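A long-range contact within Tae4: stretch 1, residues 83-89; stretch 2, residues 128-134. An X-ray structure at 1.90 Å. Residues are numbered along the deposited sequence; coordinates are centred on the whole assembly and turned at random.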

ATOM      1  N   ASN C  83      -9.269 -20.828 -18.413  1.00 44.12           N
ATOM      2  CA  ASN C  83      -9.206 -19.535 -19.158  1.00 47.80           C
ATOM      3  C   ASN C  83     -10.289 -18.644 -18.565  1.00 37.11           C
ATOM      4  O   ASN C  83     -11.495 -19.043 -18.575  1.00 39.65           O
ATOM      5  CB  ASN C  83      -9.440 -19.684 -20.668  1.00 47.28           C
ATOM      6  CG  ASN C  83      -9.340 -18.371 -21.425  1.00 49.70           C
ATOM      7  OD1 ASN C  83      -8.276 -17.950 -21.876  1.00 57.35           O
ATOM      8  ND2 ASN C  83     -10.474 -17.762 -21.624  1.00 45.99           N
ATOM      9  N   MET C  84      -9.880 -17.477 -18.055  1.00 41.90           N
ATOM     10  CA  MET C  84     -10.826 -16.581 -17.349  1.00 42.59           C
ATOM     11  C   MET C  84     -11.926 -16.122 -18.316  1.00 35.03           C
ATOM     12  O   MET C  84     -13.103 -16.171 -17.933  1.00 38.94           O
ATOM     13  CB  MET C  84     -10.103 -15.382 -16.745  1.00 39.89           C
ATOM     14  CG  MET C  84     -11.053 -14.371 -16.162  1.00 37.07           C
ATOM     15  SD  MET C  84     -11.480 -13.118 -17.421  1.00 43.06           S
ATOM     16  CE  MET C  84     -12.774 -12.267 -16.511  1.00 40.80           C
ATOM     17  N   ARG C  85     -11.572 -15.755 -19.542  1.00 38.37           N
ATOM     18  CA  ARG C  85     -12.574 -15.271 -20.553  1.00 45.43           C
ATOM     19  C   ARG C  85     -13.625 -16.369 -20.814  1.00 39.86           C
ATOM     20  O   ARG C  85     -14.858 -16.080 -20.782  1.00 41.09           O
ATOM     21  CB  ARG C  85     -11.844 -14.810 -21.827  1.00 49.89           C
ATOM     22  CG  ARG C  85     -12.751 -14.108 -22.841  1.00 62.31           C
ATOM     23  CD  ARG C  85     -12.084 -13.852 -24.193  1.00 67.80           C
ATOM     24  NE  ARG C  85     -10.636 -13.618 -24.147  1.00 72.56           N
ATOM     25  CZ  ARG C  85     -10.039 -12.462 -23.835  1.00 80.06           C
ATOM     26  NH1 ARG C  85     -10.758 -11.400 -23.491  1.00 84.02           N
ATOM     27  NH2 ARG C  85      -8.715 -12.379 -23.845  1.00 72.54           N
ATOM     28  N   ARG C  86     -13.174 -17.606 -21.066  1.00 44.35           N
ATOM     29  CA  ARG C  86     -14.085 -18.753 -21.318  1.00 42.29           C
ATOM     30  C   ARG C  86     -14.937 -19.028 -20.085  1.00 40.93           C
ATOM     31  O   ARG C  86     -16.147 -19.237 -20.266  1.00 43.02           O
ATOM     32  CB  ARG C  86     -13.297 -19.991 -21.768  1.00 51.41           C
ATOM     33  CG  ARG C  86     -12.749 -19.848 -23.179  1.00 58.07           C
ATOM     34  CD  ARG C  86     -12.717 -21.182 -23.913  1.00 62.05           C
ATOM     35  NE  ARG C  86     -11.750 -22.040 -23.273  1.00 65.13           N
ATOM     36  CZ  ARG C  86     -10.429 -21.868 -23.330  1.00 75.16           C
ATOM     37  NH1 ARG C  86      -9.631 -22.724 -22.710  1.00 72.22           N
ATOM     38  NH2 ARG C  86      -9.910 -20.864 -24.020  1.00 73.33           N
ATOM     39  N   LEU C  87     -14.377 -18.961 -18.861  1.00 41.65           N
ATOM     40  CA  LEU C  87     -15.216 -19.206 -17.661  1.00 36.34           C
ATOM     41  C   LEU C  87     -16.275 -18.102 -17.544  1.00 35.40           C
ATOM     42  O   LEU C  87     -17.414 -18.421 -17.189  1.00 35.31           O
ATOM     43  CB  LEU C  87     -14.348 -19.334 -16.399  1.00 42.97           C
ATOM     44  CG  LEU C  87     -15.123 -19.656 -15.108  1.00 42.01           C
ATOM     45  CD1 LEU C  87     -15.885 -20.966 -15.214  1.00 44.79           C
ATOM     46  CD2 LEU C  87     -14.190 -19.705 -13.914  1.00 40.86           C
ATOM     47  N   ALA C  88     -15.918 -16.836 -17.774  1.00 39.10           N
ATOM     48  CA  ALA C  88     -16.866 -15.685 -17.653  1.00 40.03           C
ATOM     49  C   ALA C  88     -18.009 -15.856 -18.671  1.00 40.05           C
ATOM     50  O   ALA C  88     -19.162 -15.666 -18.314  1.00 40.01           O
ATOM     51  CB  ALA C  88     -16.118 -14.388 -17.884  1.00 42.86           C
ATOM     52  N   THR C  89     -17.674 -16.262 -19.894  1.00 42.97           N
ATOM     53  CA  THR C  89     -18.636 -16.635 -20.972  1.00 42.28           C
ATOM     54  C   THR C  89     -19.594 -17.730 -20.478  1.00 43.33           C
ATOM     55  O   THR C  89     -20.814 -17.562 -20.575  1.00 43.47           O
ATOM     56  CB  THR C  89     -17.855 -17.047 -22.225  1.00 41.81           C
ATOM     57  OG1 THR C  89     -17.069 -15.902 -22.578  1.00 40.91           O
ATOM     58  CG2 THR C  89     -18.762 -17.489 -23.357  1.00 46.63           C
ATOM     59  N   THR C 128      -2.369  -8.998 -20.307  1.00 68.47           N
ATOM     60  CA  THR C 128      -2.898  -9.383 -21.652  1.00 72.27           C
ATOM     61  C   THR C 128      -3.914 -10.539 -21.562  1.00 72.35           C
ATOM     62  O   THR C 128      -4.673 -10.721 -22.556  1.00 66.86           O
ATOM     63  CB  THR C 128      -1.743  -9.722 -22.619  1.00 71.93           C
ATOM     64  OG1 THR C 128      -1.053 -10.883 -22.157  1.00 83.35           O
ATOM     65  CG2 THR C 128      -0.710  -8.620 -22.770  1.00 65.46           C
ATOM     66  N   GLY C 129      -3.925 -11.301 -20.450  1.00 73.43           N
ATOM     67  CA  GLY C 129      -4.998 -12.267 -20.130  1.00 68.82           C
ATOM     68  C   GLY C 129      -6.384 -11.633 -20.228  1.00 63.56           C
ATOM     69  O   GLY C 129      -6.461 -10.377 -20.243  1.00 61.15           O
ATOM     70  N   GLY C 130      -7.446 -12.455 -20.255  1.00 53.86           N
ATOM     71  CA  GLY C 130      -8.865 -12.028 -20.258  1.00 53.49           C
ATOM     72  C   GLY C 130      -9.182 -11.083 -19.101  1.00 51.54           C
ATOM     73  O   GLY C 130     -10.079 -10.224 -19.235  1.00 45.76           O
ATOM     74  N   GLY C 131      -8.446 -11.185 -17.992  1.00 41.26           N
ATOM     75  CA  GLY C 131      -8.766 -10.461 -16.756  1.00 41.34           C
ATOM     76  C   GLY C 131      -8.852 -11.423 -15.590  1.00 39.87           C
ATOM     77  O   GLY C 131      -8.118 -12.423 -15.589  1.00 41.36           O
ATOM     78  N   HIS C 132      -9.639 -11.074 -14.581  1.00 40.14           N
ATOM     79  CA  HIS C 132      -9.648 -11.766 -13.268  1.00 34.64           C
ATOM     80  C   HIS C 132     -11.089 -12.099 -12.931  1.00 34.88           C
ATOM     81  O   HIS C 132     -11.962 -11.226 -13.067  1.00 36.74           O
ATOM     82  CB  HIS C 132      -8.997 -10.890 -12.195  1.00 37.37           C
ATOM     83  CG  HIS C 132      -8.958 -11.523 -10.846  1.00 34.48           C
ATOM     84  ND1 HIS C 132      -8.165 -12.612 -10.588  1.00 37.03           N
ATOM     85  CD2 HIS C 132      -9.626 -11.236  -9.703  1.00 37.88           C
ATOM     86  CE1 HIS C 132      -8.341 -12.983  -9.326  1.00 39.90           C
ATOM     87  NE2 HIS C 132      -9.213 -12.137  -8.751  1.00 36.89           N
ATOM     88  N   ILE C 133     -11.321 -13.333 -12.509  1.00 33.60           N
ATOM     89  CA  ILE C 133     -12.650 -13.753 -11.990  1.00 33.08           C
ATOM     90  C   ILE C 133     -12.488 -14.236 -10.554  1.00 35.62           C
ATOM     91  O   ILE C 133     -11.419 -14.819 -10.221  1.00 31.86           O
ATOM     92  CB  ILE C 133     -13.269 -14.798 -12.936  1.00 32.73           C
ATOM     93  CG1 ILE C 133     -14.738 -14.996 -12.603  1.00 32.22           C
ATOM     94  CG2 ILE C 133     -12.457 -16.097 -12.948  1.00 35.80           C
ATOM     95  CD1 ILE C 133     -15.497 -15.737 -13.676  1.00 37.69           C
ATOM     96  N   ASP C 134     -13.469 -13.943  -9.712  1.00 35.87           N
ATOM     97  CA  ASP C 134     -13.287 -14.069  -8.252  1.00 35.08           C
ATOM     98  C   ASP C 134     -14.672 -14.060  -7.620  1.00 35.10           C
ATOM     99  O   ASP C 134     -15.669 -13.878  -8.339  1.00 37.44           O
ATOM    100  CB  ASP C 134     -12.404 -12.927  -7.711  1.00 31.39           C
ATOM    101  CG  ASP C 134     -11.598 -13.257  -6.467  1.00 32.48           C
ATOM    102  OD1 ASP C 134     -12.038 -14.108  -5.681  1.00 34.20           O
ATOM    103  OD2 ASP C 134     -10.491 -12.726  -6.339  1.00 38.16           O
TER

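Met84 and Ile133, both buried and both with CA-to-CB bonds directed toward the other stretch, form the apolar centre of this contact between the start of a helix, residues 84-89, and a glycine-rich loop with the strand that follows it. Their side chains meet at Met84 CG and Ile133 CG2, 3.9 Å apart. From there Ile133 spreads along the helix. Its CG2 also lies 4.1 Å from Leu87 CD2, so this one methyl touches side chains from successive turns, while its CD1 reaches Ala88, 4.2 Å from Ala88 CA and 4.5 Å from Ala88 CB. The isoleucine tip thus comes closer to the helix backbone here than to the alanine methyl. Ile133 has chi1 and chi2 both t, an extended form that carries CD1 out to this position.

Met84 gives up more surface to the contact than any other residue, and much of what it covers is backbone. Its chi1 is t, chi2 lies between wells at -92° and chi3 is t, and the chain runs along the strand and the loop before it. Met84 SD is 3.5 Å from Gly130 C, Met84 CG is 3.6 Å from Gly131 O, and Met84 CE is 3.7 Å from His132 O. A flexible thioether can follow such an uneven backbone surface closely. His132 itself directs its CA-to-CB bond away from the helix; its NE2 donates a hydrogen bond to Asp134 OD2, at 2.8 Å, linking two side chains of the same strand.

The closest CA-to-CA approach pairs Arg85 with Gly130, 4.9 Å between Arg85 CA and Gly130 CA. A CB built ideally on Gly130 would point toward the helix and lie only 3.1 Å from Arg85 CB and 3.2 Å from Met84 SD, both tight, so the absence of a side chain permits the close approach. Gly131 is different: at phi 126° and psi -153°, a CB would be jammed against the carbonyl O of Gly130, and the backbone angles by themselves call for glycine.

Toward the exposed edge, Arg85 starts sideways from CA to CB, but its end comes nearer the loop. The guanidinium lays one face over Gly130 CA, with Arg85 NH2 3.6 Å from that atom, and Gly129 C sits obliquely, 4.4 Å from Arg85 NH2. This is van der Waals packing of a flat charged group on glycine backbone, and no hydrogen bond crosses between the two stretches; the arginine also touches a crystal neighbour.

Asn83 occupies the N-cap position just before the helix, and the backbone behind it is regular: Leu87 N donates to Asn83 O at 2.9 Å, Ala88 N to Met84 O at 2.9 Å, and Thr89 N to Arg85 O at 3.0 Å. Arg86 and Thr89 lie beyond reach of the loop and strand.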